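Local coordinates for protein Afp2 (Serratia entomophila, PDB 6RBN) that probably forms part of the contractile sheath around the inner tube of the anti-feeding prophage, a phage-tail-like injection system, at residues Asp243-Asn246 against Trp247-Ile250; Glu273-Gln277 against Pro278-Arg282; Tyr290-Ser293 against Leu294-Gln297. All blocks are in the same frame, centred on the assembly; numbering follows the deposited sequence.

Contact 1 (Asp243-Asn246 against Trp247-Ile250); sequences DSDN and WRYI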
ATOM      1  N   ASP C 243     -39.412 -51.595 -68.804  1.00 82.56           N
ATOM      2  CA  ASP C 243     -38.408 -51.045 -69.710  1.00 82.56           C
ATOM      3  C   ASP C 243     -38.493 -49.521 -69.707  1.00 82.56           C
ATOM      4  O   ASP C 243     -39.013 -48.886 -70.621  1.00 82.56           O
ATOM      5  CB  ASP C 243     -38.590 -51.616 -71.111  1.00 82.56           C
ATOM      6  CG  ASP C 243     -37.472 -51.222 -72.048  1.00 82.56           C
ATOM      7  OD1 ASP C 243     -36.362 -51.779 -71.918  1.00 82.56           O
ATOM      8  OD2 ASP C 243     -37.701 -50.358 -72.917  1.00 82.56           O
ATOM      9  N   SER C 244     -37.967 -48.939 -68.635  1.00 80.64           N
ATOM     10  CA  SER C 244     -37.865 -47.499 -68.493  1.00 80.64           C
ATOM     11  C   SER C 244     -36.398 -47.107 -68.403  1.00 80.64           C
ATOM     12  O   SER C 244     -35.521 -47.955 -68.242  1.00 80.64           O
ATOM     13  CB  SER C 244     -38.619 -47.005 -67.256  1.00 80.64           C
ATOM     14  OG  SER C 244     -38.031 -47.514 -66.074  1.00 80.64           O
ATOM     15  N   ASP C 245     -36.131 -45.805 -68.507  1.00 80.48           N
ATOM     16  CA  ASP C 245     -34.760 -45.327 -68.371  1.00 80.48           C
ATOM     17  C   ASP C 245     -34.263 -45.402 -66.936  1.00 80.48           C
ATOM     18  O   ASP C 245     -33.049 -45.397 -66.714  1.00 80.48           O
ATOM     19  CB  ASP C 245     -34.638 -43.894 -68.881  1.00 80.48           C
ATOM     20  CG  ASP C 245     -34.725 -43.804 -70.387  1.00 80.48           C
ATOM     21  OD1 ASP C 245     -34.311 -44.769 -71.064  1.00 80.48           O
ATOM     22  OD2 ASP C 245     -35.206 -42.771 -70.894  1.00 80.48           O
ATOM     23  N   ASN C 246     -35.166 -45.467 -65.963  1.00 77.57           N
ATOM     24  CA  ASN C 246     -34.777 -45.602 -64.567  1.00 77.57           C
ATOM     25  C   ASN C 246     -34.622 -47.058 -64.150  1.00 77.57           C
ATOM     26  O   ASN C 246     -33.578 -47.441 -63.615  1.00 77.57           O
ATOM     27  CB  ASN C 246     -35.801 -44.914 -63.660  1.00 77.57           C
ATOM     28  CG  ASN C 246     -35.683 -43.408 -63.680  1.00 77.57           C
ATOM     29  OD1 ASN C 246     -34.583 -42.860 -63.680  1.00 77.57           O
ATOM     30  ND2 ASN C 246     -36.821 -42.728 -63.676  1.00 77.57           N
ATOM     31  N   TRP C 247     -35.639 -47.881 -64.391  1.00 75.79           N
ATOM     32  CA  TRP C 247     -35.736 -49.179 -63.741  1.00 75.79           C
ATOM     33  C   TRP C 247     -35.718 -50.329 -64.738  1.00 75.79           C
ATOM     34  O   TRP C 247     -36.392 -51.344 -64.569  1.00 75.79           O
ATOM     35  CB  TRP C 247     -36.977 -49.242 -62.864  1.00 75.79           C
ATOM     36  CG  TRP C 247     -37.042 -48.140 -61.876  1.00 75.79           C
ATOM     37  CD1 TRP C 247     -37.941 -47.124 -61.850  1.00 75.79           C
ATOM     38  CD2 TRP C 247     -36.114 -47.878 -60.822  1.00 75.79           C
ATOM     39  NE1 TRP C 247     -37.670 -46.276 -60.813  1.00 75.79           N
ATOM     40  CE2 TRP C 247     -36.546 -46.716 -60.168  1.00 75.79           C
ATOM     41  CE3 TRP C 247     -34.965 -48.523 -60.354  1.00 75.79           C
ATOM     42  CZ2 TRP C 247     -35.877 -46.189 -59.079  1.00 75.79           C
ATOM     43  CZ3 TRP C 247     -34.314 -48.004 -59.273  1.00 75.79           C
ATOM     44  CH2 TRP C 247     -34.767 -46.852 -58.649  1.00 75.79           C
ATOM     45  N   ARG C 248     -34.921 -50.167 -65.785  1.00 75.98           N
ATOM     46  CA  ARG C 248     -34.341 -51.267 -66.535  1.00 75.98           C
ATOM     47  C   ARG C 248     -33.197 -51.829 -65.686  1.00 75.98           C
ATOM     48  O   ARG C 248     -32.879 -51.281 -64.630  1.00 75.98           O
ATOM     49  CB  ARG C 248     -33.884 -50.739 -67.897  1.00 75.98           C
ATOM     50  CG  ARG C 248     -33.557 -51.723 -68.987  1.00 75.98           C
ATOM     51  CD  ARG C 248     -33.085 -50.989 -70.228  1.00 75.98           C
ATOM     52  NE  ARG C 248     -34.130 -50.176 -70.839  1.00 75.98           N
ATOM     53  CZ  ARG C 248     -34.075 -48.856 -70.975  1.00 75.98           C
ATOM     54  NH1 ARG C 248     -33.016 -48.187 -70.548  1.00 75.98           N
ATOM     55  NH2 ARG C 248     -35.076 -48.206 -71.548  1.00 75.98           N
ATOM     56  N   TYR C 249     -32.564 -52.924 -66.134  1.00 71.20           N
ATOM     57  CA  TYR C 249     -31.288 -53.389 -65.583  1.00 71.20           C
ATOM     58  C   TYR C 249     -31.298 -53.799 -64.113  1.00 71.20           C
ATOM     59  O   TYR C 249     -31.059 -52.957 -63.245  1.00 71.20           O
ATOM     60  CB  TYR C 249     -30.161 -52.371 -65.810  1.00 71.20           C
ATOM     61  CG  TYR C 249     -29.818 -52.175 -67.261  1.00 71.20           C
ATOM     62  CD1 TYR C 249     -29.280 -53.212 -68.006  1.00 71.20           C
ATOM     63  CD2 TYR C 249     -29.973 -50.941 -67.868  1.00 71.20           C
ATOM     64  CE1 TYR C 249     -28.954 -53.039 -69.327  1.00 71.20           C
ATOM     65  CE2 TYR C 249     -29.641 -50.755 -69.190  1.00 71.20           C
ATOM     66  CZ  TYR C 249     -29.132 -51.808 -69.914  1.00 71.20           C
ATOM     67  OH  TYR C 249     -28.802 -51.626 -71.235  1.00 71.20           O
ATOM     68  N   ILE C 250     -31.653 -55.059 -63.841  1.00 68.24           N
ATOM     69  CA  ILE C 250     -31.570 -55.771 -62.551  1.00 68.24           C
ATOM     70  C   ILE C 250     -30.428 -55.326 -61.626  1.00 68.24           C
ATOM     71  O   ILE C 250     -30.678 -55.215 -60.415  1.00 68.24           O
ATOM     72  CB  ILE C 250     -31.492 -57.297 -62.795  1.00 68.24           C
ATOM     73  CG1 ILE C 250     -32.720 -57.809 -63.534  1.00 68.24           C
ATOM     74  CG2 ILE C 250     -31.369 -58.107 -61.506  1.00 68.24           C
ATOM     75  CD1 ILE C 250     -32.571 -59.238 -63.983  1.00 68.24           C
TER
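With chi1 of S244 at 64°, its OG sits between the backbone N and the carbonyl carbon and faces back across the turn to W247, whose N donates a bond of 2.9 Å to S244 OG. The carbonyl of the same serine looks to the next residue: R248 N reaches S244 O at 3.4 Å, a weak bond. R248 sets out with CG anti to its own N (chi1 -165°), runs straight, then bends at chi3, and that bend turns one face of the guanidinium to S244 O, which stands 3.2 Å above its centre. Two carboxylates meet the guanidinium at its edge. R248 NE gives D243 OD1 a bond of 3.0 Å that is nearly straight at 171° and lies in the guanidinium plane, although it comes to the carboxylate from well above the plane of that group. D245 OD1 stands 3.6 Å from R248 NH2, a longer salt bridge. D243 OD1 is also gripped by R239, so two arginines gather round one carboxylate. On the W247 side, N246 CB sits over the indole in a CH-pi contact, 3.7 Å from the centroid of the five-membered ring. R253 adds a cation-pi contact to this tryptophan, F256 meets it nearly at right angles, and Q447 of an Afp3 chain packs on it. Serine OG to N three residues on and serine O to N four residues on fit an ST motif, its main-chain bond weak, in the loop leading to helix 250-267, with D243, D245 and R248 forming a salt-bridge network beside it.

Contact 2 (Glu273-Gln277 against Pro278-Arg282); sequences EPNSQ and PTWQR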
ATOM      1  N   GLU C 273     -35.574 -40.813 -31.038  1.00 68.48           N
ATOM      2  CA  GLU C 273     -34.742 -39.705 -30.625  1.00 68.48           C
ATOM      3  C   GLU C 273     -35.570 -38.425 -30.704  1.00 68.48           C
ATOM      4  O   GLU C 273     -36.594 -38.396 -31.391  1.00 68.48           O
ATOM      5  CB  GLU C 273     -33.511 -39.627 -31.528  1.00 68.48           C
ATOM      6  CG  GLU C 273     -32.605 -40.838 -31.439  1.00 68.48           C
ATOM      7  CD  GLU C 273     -31.932 -40.984 -30.094  1.00 68.48           C
ATOM      8  OE1 GLU C 273     -31.620 -39.952 -29.462  1.00 68.48           O
ATOM      9  OE2 GLU C 273     -31.713 -42.135 -29.668  1.00 68.48           O
ATOM     10  N   PRO C 274     -35.185 -37.365 -29.984  1.00 68.18           N
ATOM     11  CA  PRO C 274     -35.930 -36.101 -30.092  1.00 68.18           C
ATOM     12  C   PRO C 274     -35.823 -35.493 -31.483  1.00 68.18           C
ATOM     13  O   PRO C 274     -34.735 -35.387 -32.050  1.00 68.18           O
ATOM     14  CB  PRO C 274     -35.272 -35.209 -29.034  1.00 68.18           C
ATOM     15  CG  PRO C 274     -33.949 -35.814 -28.789  1.00 68.18           C
ATOM     16  CD  PRO C 274     -34.158 -37.280 -28.930  1.00 68.18           C
ATOM     17  N   ASN C 275     -36.973 -35.101 -32.031  1.00 70.07           N
ATOM     18  CA  ASN C 275     -37.063 -34.579 -33.395  1.00 70.07           C
ATOM     19  C   ASN C 275     -36.537 -33.152 -33.395  1.00 70.07           C
ATOM     20  O   ASN C 275     -37.283 -32.171 -33.404  1.00 70.07           O
ATOM     21  CB  ASN C 275     -38.497 -34.640 -33.899  1.00 70.07           C
ATOM     22  CG  ASN C 275     -38.597 -34.490 -35.401  1.00 70.07           C
ATOM     23  OD1 ASN C 275     -37.594 -34.330 -36.092  1.00 70.07           O
ATOM     24  ND2 ASN C 275     -39.814 -34.547 -35.915  1.00 70.07           N
ATOM     25  N   SER C 276     -35.214 -33.035 -33.393  1.00 66.16           N
ATOM     26  CA  SER C 276     -34.561 -31.744 -33.305  1.00 66.16           C
ATOM     27  C   SER C 276     -33.409 -31.700 -34.291  1.00 66.16           C
ATOM     28  O   SER C 276     -32.991 -32.717 -34.846  1.00 66.16           O
ATOM     29  CB  SER C 276     -34.068 -31.462 -31.884  1.00 66.16           C
ATOM     30  OG  SER C 276     -33.054 -32.378 -31.512  1.00 66.16           O
ATOM     31  N   GLN C 277     -32.902 -30.502 -34.496  1.00 62.44           N
ATOM     32  CA  GLN C 277     -31.797 -30.204 -35.398  1.00 62.44           C
ATOM     33  C   GLN C 277     -30.469 -30.897 -35.056  1.00 62.44           C
ATOM     34  O   GLN C 277     -29.713 -31.181 -35.991  1.00 62.44           O
ATOM     35  CB  GLN C 277     -31.636 -28.680 -35.464  1.00 62.44           C
ATOM     36  CG  GLN C 277     -30.904 -28.119 -36.674  1.00 62.44           C
ATOM     37  CD  GLN C 277     -29.409 -28.083 -36.517  1.00 62.44           C
ATOM     38  OE1 GLN C 277     -28.673 -28.531 -37.384  1.00 62.44           O
ATOM     39  NE2 GLN C 277     -28.950 -27.537 -35.409  1.00 62.44           N
ATOM     40  N   PRO C 278     -30.113 -31.187 -33.790  1.00 61.17           N
ATOM     41  CA  PRO C 278     -28.958 -32.080 -33.583  1.00 61.17           C
ATOM     42  C   PRO C 278     -29.183 -33.508 -34.039  1.00 61.17           C
ATOM     43  O   PRO C 278     -28.213 -34.183 -34.400  1.00 61.17           O
ATOM     44  CB  PRO C 278     -28.725 -32.013 -32.071  1.00 61.17           C
ATOM     45  CG  PRO C 278     -29.218 -30.726 -31.691  1.00 61.17           C
ATOM     46  CD  PRO C 278     -30.411 -30.473 -32.530  1.00 61.17           C
ATOM     47  N   THR C 279     -30.420 -33.998 -34.023  1.00 63.47           N
ATOM     48  CA  THR C 279     -30.678 -35.350 -34.495  1.00 63.47           C
ATOM     49  C   THR C 279     -30.622 -35.426 -36.013  1.00 63.47           C
ATOM     50  O   THR C 279     -30.134 -36.418 -36.563  1.00 63.47           O
ATOM     51  CB  THR C 279     -32.033 -35.829 -33.970  1.00 63.47           C
ATOM     52  OG1 THR C 279     -32.052 -35.703 -32.544  1.00 63.47           O
ATOM     53  CG2 THR C 279     -32.277 -37.286 -34.312  1.00 63.47           C
ATOM     54  N   TRP C 280     -31.064 -34.367 -36.697  1.00 65.27           N
ATOM     55  CA  TRP C 280     -31.053 -34.337 -38.155  1.00 65.27           C
ATOM     56  C   TRP C 280     -29.632 -34.302 -38.690  1.00 65.27           C
ATOM     57  O   TRP C 280     -29.360 -34.844 -39.764  1.00 65.27           O
ATOM     58  CB  TRP C 280     -31.808 -33.112 -38.661  1.00 65.27           C
ATOM     59  CG  TRP C 280     -33.213 -32.997 -38.175  1.00 65.27           C
ATOM     60  CD1 TRP C 280     -33.992 -33.984 -37.649  1.00 65.27           C
ATOM     61  CD2 TRP C 280     -33.974 -31.796 -38.078  1.00 65.27           C
ATOM     62  NE1 TRP C 280     -35.204 -33.478 -37.269  1.00 65.27           N
ATOM     63  CE2 TRP C 280     -35.214 -32.132 -37.513  1.00 65.27           C
ATOM     64  CE3 TRP C 280     -33.729 -30.466 -38.428  1.00 65.27           C
ATOM     65  CZ2 TRP C 280     -36.207 -31.192 -37.297  1.00 65.27           C
ATOM     66  CZ3 TRP C 280     -34.714 -29.537 -38.208  1.00 65.27           C
ATOM     67  CH2 TRP C 280     -35.939 -29.902 -37.651  1.00 65.27           C
ATOM     68  N   GLN C 281     -28.722 -33.658 -37.958  1.00 62.34           N
ATOM     69  CA  GLN C 281     -27.311 -33.695 -38.311  1.00 62.34           C
ATOM     70  C   GLN C 281     -26.717 -35.071 -38.081  1.00 62.34           C
ATOM     71  O   GLN C 281     -25.800 -35.477 -38.800  1.00 62.34           O
ATOM     72  CB  GLN C 281     -26.540 -32.658 -37.501  1.00 62.34           C
ATOM     73  CG  GLN C 281     -26.912 -31.241 -37.817  1.00 62.34           C
ATOM     74  CD  GLN C 281     -26.639 -30.889 -39.252  1.00 62.34           C
ATOM     75  OE1 GLN C 281     -27.558 -30.659 -40.033  1.00 62.34           O
ATOM     76  NE2 GLN C 281     -25.369 -30.871 -39.619  1.00 62.34           N
ATOM     77  N   ARG C 282     -27.219 -35.797 -37.086  1.00 63.93           N
ATOM     78  CA  ARG C 282     -26.688 -37.123 -36.807  1.00 63.93           C
ATOM     79  C   ARG C 282     -27.280 -38.158 -37.753  1.00 63.93           C
ATOM     80  O   ARG C 282     -26.675 -39.210 -37.981  1.00 63.93           O
ATOM     81  CB  ARG C 282     -26.942 -37.472 -35.340  1.00 63.93           C
ATOM     82  CG  ARG C 282     -26.188 -38.680 -34.837  1.00 63.93           C
ATOM     83  CD  ARG C 282     -26.346 -38.865 -33.348  1.00 63.93           C
ATOM     84  NE  ARG C 282     -27.711 -39.188 -32.971  1.00 63.93           N
ATOM     85  CZ  ARG C 282     -28.126 -39.291 -31.716  1.00 63.93           C
ATOM     86  NH1 ARG C 282     -27.277 -39.106 -30.718  1.00 63.93           N
ATOM     87  NH2 ARG C 282     -29.390 -39.585 -31.460  1.00 63.93           N
TER
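E273 and R282 cross at about a right angle beside the N-terminus of helix 277-295, where the chain leaves a short strand, passes an inverse gamma turn centred on N275 and enters the helix with S276 at the N-cap position. The carboxylate and guanidinium planes stand 78° apart, and E273 OE1 meets the edge of the guanidinium 3.0 Å from R282 NH2 in a salt bridge. E273 and P274 also pair antiparallel with a strand of an Afp3 chain, so this charge pair lies close to a sheet that continues across the interface. N275 approaches W280 differently: its amide is turned 77° from the indole, yet N275 OD1 lies in the ring plane, 2.8 Å from W280 NE1. The other end of that amide, ND2, is held by K328 O. S276 makes no capping bond with its side chain; S276 O takes W280 N at 3.1 Å in the first i+4 bond of the helix and also lies over one face of that indole. M329 and I324 also touch this ring. T279 ties the helix back to the turn: its OG1 donates to P274 O in the carbonyl plane at 2.7 Å, while its CG2 rests 3.8 Å from E273 CB.

Contact 3 (Tyr290-Ser293 against Leu294-Gln297); sequences YLHS and LWQQ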
ATOM      1  N   TYR C 290     -22.154 -43.924 -44.785  1.00 64.00           N
ATOM      2  CA  TYR C 290     -22.472 -45.151 -45.505  1.00 64.00           C
ATOM      3  C   TYR C 290     -22.236 -44.988 -46.998  1.00 64.00           C
ATOM      4  O   TYR C 290     -21.642 -45.860 -47.641  1.00 64.00           O
ATOM      5  CB  TYR C 290     -23.917 -45.568 -45.235  1.00 64.00           C
ATOM      6  CG  TYR C 290     -24.326 -46.802 -46.005  1.00 64.00           C
ATOM      7  CD1 TYR C 290     -23.867 -48.055 -45.634  1.00 64.00           C
ATOM      8  CD2 TYR C 290     -25.163 -46.711 -47.108  1.00 64.00           C
ATOM      9  CE1 TYR C 290     -24.228 -49.183 -46.337  1.00 64.00           C
ATOM     10  CE2 TYR C 290     -25.527 -47.834 -47.819  1.00 64.00           C
ATOM     11  CZ  TYR C 290     -25.059 -49.065 -47.427  1.00 64.00           C
ATOM     12  OH  TYR C 290     -25.417 -50.188 -48.130  1.00 64.00           O
ATOM     13  N   LEU C 291     -22.701 -43.882 -47.572  1.00 63.46           N
ATOM     14  CA  LEU C 291     -22.595 -43.694 -49.012  1.00 63.46           C
ATOM     15  C   LEU C 291     -21.185 -43.357 -49.470  1.00 63.46           C
ATOM     16  O   LEU C 291     -20.891 -43.514 -50.656  1.00 63.46           O
ATOM     17  CB  LEU C 291     -23.555 -42.603 -49.477  1.00 63.46           C
ATOM     18  CG  LEU C 291     -25.040 -42.938 -49.381  1.00 63.46           C
ATOM     19  CD1 LEU C 291     -25.878 -41.740 -49.760  1.00 63.46           C
ATOM     20  CD2 LEU C 291     -25.367 -44.112 -50.271  1.00 63.46           C
ATOM     21  N   HIS C 292     -20.307 -42.901 -48.573  1.00 67.09           N
ATOM     22  CA  HIS C 292     -18.929 -42.663 -48.983  1.00 67.09           C
ATOM     23  C   HIS C 292     -18.152 -43.965 -49.083  1.00 67.09           C
ATOM     24  O   HIS C 292     -17.346 -44.140 -50.001  1.00 67.09           O
ATOM     25  CB  HIS C 292     -18.221 -41.727 -48.009  1.00 67.09           C
ATOM     26  CG  HIS C 292     -16.876 -41.275 -48.481  1.00 67.09           C
ATOM     27  ND1 HIS C 292     -16.710 -40.219 -49.349  1.00 67.09           N
ATOM     28  CD2 HIS C 292     -15.638 -41.766 -48.247  1.00 67.09           C
ATOM     29  CE1 HIS C 292     -15.424 -40.058 -49.600  1.00 67.09           C
ATOM     30  NE2 HIS C 292     -14.751 -40.984 -48.946  1.00 67.09           N
ATOM     31  N   SER C 293     -18.373 -44.882 -48.138  1.00 67.11           N
ATOM     32  CA  SER C 293     -17.718 -46.180 -48.196  1.00 67.11           C
ATOM     33  C   SER C 293     -18.276 -47.029 -49.324  1.00 67.11           C
ATOM     34  O   SER C 293     -17.581 -47.904 -49.845  1.00 67.11           O
ATOM     35  CB  SER C 293     -17.878 -46.908 -46.867  1.00 67.11           C
ATOM     36  OG  SER C 293     -19.226 -47.289 -46.672  1.00 67.11           O
ATOM     37  N   LEU C 294     -19.529 -46.791 -49.700  1.00 65.94           N
ATOM     38  CA  LEU C 294     -20.115 -47.465 -50.847  1.00 65.94           C
ATOM     39  C   LEU C 294     -19.613 -46.879 -52.159  1.00 65.94           C
ATOM     40  O   LEU C 294     -19.472 -47.608 -53.145  1.00 65.94           O
ATOM     41  CB  LEU C 294     -21.636 -47.363 -50.768  1.00 65.94           C
ATOM     42  CG  LEU C 294     -22.465 -48.140 -51.774  1.00 65.94           C
ATOM     43  CD1 LEU C 294     -22.300 -49.622 -51.539  1.00 65.94           C
ATOM     44  CD2 LEU C 294     -23.900 -47.733 -51.646  1.00 65.94           C
ATOM     45  N   TRP C 295     -19.336 -45.574 -52.189  1.00 68.20           N
ATOM     46  CA  TRP C 295     -18.816 -44.945 -53.397  1.00 68.20           C
ATOM     47  C   TRP C 295     -17.380 -45.357 -53.671  1.00 68.20           C
ATOM     48  O   TRP C 295     -17.002 -45.567 -54.828  1.00 68.20           O
ATOM     49  CB  TRP C 295     -18.908 -43.429 -53.280  1.00 68.20           C
ATOM     50  CG  TRP C 295     -18.239 -42.701 -54.394  1.00 68.20           C
ATOM     51  CD1 TRP C 295     -18.563 -42.747 -55.712  1.00 68.20           C
ATOM     52  CD2 TRP C 295     -17.127 -41.810 -54.284  1.00 68.20           C
ATOM     53  NE1 TRP C 295     -17.723 -41.940 -56.436  1.00 68.20           N
ATOM     54  CE2 TRP C 295     -16.830 -41.355 -55.581  1.00 68.20           C
ATOM     55  CE3 TRP C 295     -16.351 -41.355 -53.216  1.00 68.20           C
ATOM     56  CZ2 TRP C 295     -15.794 -40.468 -55.837  1.00 68.20           C
ATOM     57  CZ3 TRP C 295     -15.323 -40.475 -53.473  1.00 68.20           C
ATOM     58  CH2 TRP C 295     -15.053 -40.041 -54.772  1.00 68.20           C
ATOM     59  N   GLN C 296     -16.564 -45.475 -52.628  1.00 70.74           N
ATOM     60  CA  GLN C 296     -15.155 -45.776 -52.832  1.00 70.74           C
ATOM     61  C   GLN C 296     -14.891 -47.245 -53.117  1.00 70.74           C
ATOM     62  O   GLN C 296     -13.750 -47.596 -53.432  1.00 70.74           O
ATOM     63  CB  GLN C 296     -14.333 -45.330 -51.623  1.00 70.74           C
ATOM     64  CG  GLN C 296     -14.588 -46.106 -50.356  1.00 70.74           C
ATOM     65  CD  GLN C 296     -13.757 -45.592 -49.204  1.00 70.74           C
ATOM     66  OE1 GLN C 296     -12.967 -44.663 -49.369  1.00 70.74           O
ATOM     67  NE2 GLN C 296     -13.917 -46.198 -48.033  1.00 70.74           N
ATOM     68  N   GLN C 297     -15.898 -48.109 -53.022  1.00 68.47           N
ATOM     69  CA  GLN C 297     -15.767 -49.483 -53.483  1.00 68.47           C
ATOM     70  C   GLN C 297     -16.442 -49.703 -54.834  1.00 68.47           C
ATOM     71  O   GLN C 297     -16.746 -50.844 -55.190  1.00 68.47           O
ATOM     72  CB  GLN C 297     -16.299 -50.458 -52.432  1.00 68.47           C
ATOM     73  CG  GLN C 297     -17.767 -50.345 -52.098  1.00 68.47           C
ATOM     74  CD  GLN C 297     -18.163 -51.289 -50.978  1.00 68.47           C
ATOM     75  OE1 GLN C 297     -17.341 -52.054 -50.481  1.00 68.47           O
ATOM     76  NE2 GLN C 297     -19.425 -51.240 -50.577  1.00 68.47           N
TER
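L294 turns its CG anti to the backbone N (chi1 -173°), which carries CD2 back over the preceding turn of helix 277-295 to two neighbours. There L294 CD2 lies 4.2 Å from Y290 CE2, meeting the tyrosine ring obliquely, and 4.1 Å from L291 CD2. These three side chains join helices and strand: Y290 leans on I263 and L294 on V259, both of helix 250-267, while L291 faces W309 and V311 of strand 309-312. One residue before L294, S293 is turned differently. Its chi1 of 69° folds OG back onto its own helix, where S293 OG donates to Y290 O at 3.0 Å. Y290 O also accepts L294 N at 3.1 Å, and both donors reach it from one face of its plane. H292 and W295 bring their rings together three residues apart. The imidazole carries H292 CE1 to the edge of the indole, 3.9 Å from W295 CZ3, with the planes inclined at 59°, an oblique pairing. W295 NE1 bonds to G302 O, a second hold on the indole. Q296 CG passes 3.4 Å from H292 O, and its amide runs alongside S293. R143 of an Afp1 chain packs on H292. The chemistry is thus divided: Y290, L291 and L294 make the apolar side of helix 277-295 that meets helix 250-267 and strand 309-312, while Y290 O is shared by S293 OG and L294 N, so that the serine hydroxyl is satisfied by the backbone of its own helix.

Overall arrangement
All three contacts lie in the C-terminal domain of the sheath protein, in series along the chain. Contacts 2 and 3 mark the two ends of helix 277-295, with centres about 23 Å apart and nearest atoms about 9 Å apart. Contact 1 leads into helix 250-267, against which contact 3 packs; their centres are also about 23 Å apart, and contacts 1 and 2 lie farther from each other, about 35 Å between centres. None touches another. Their surroundings differ: contact 1 meets an Afp3 chain, contact 3 an Afp1 chain, and contact 2 both, consistent with helix 277-295 lying where the sheath meets the tube.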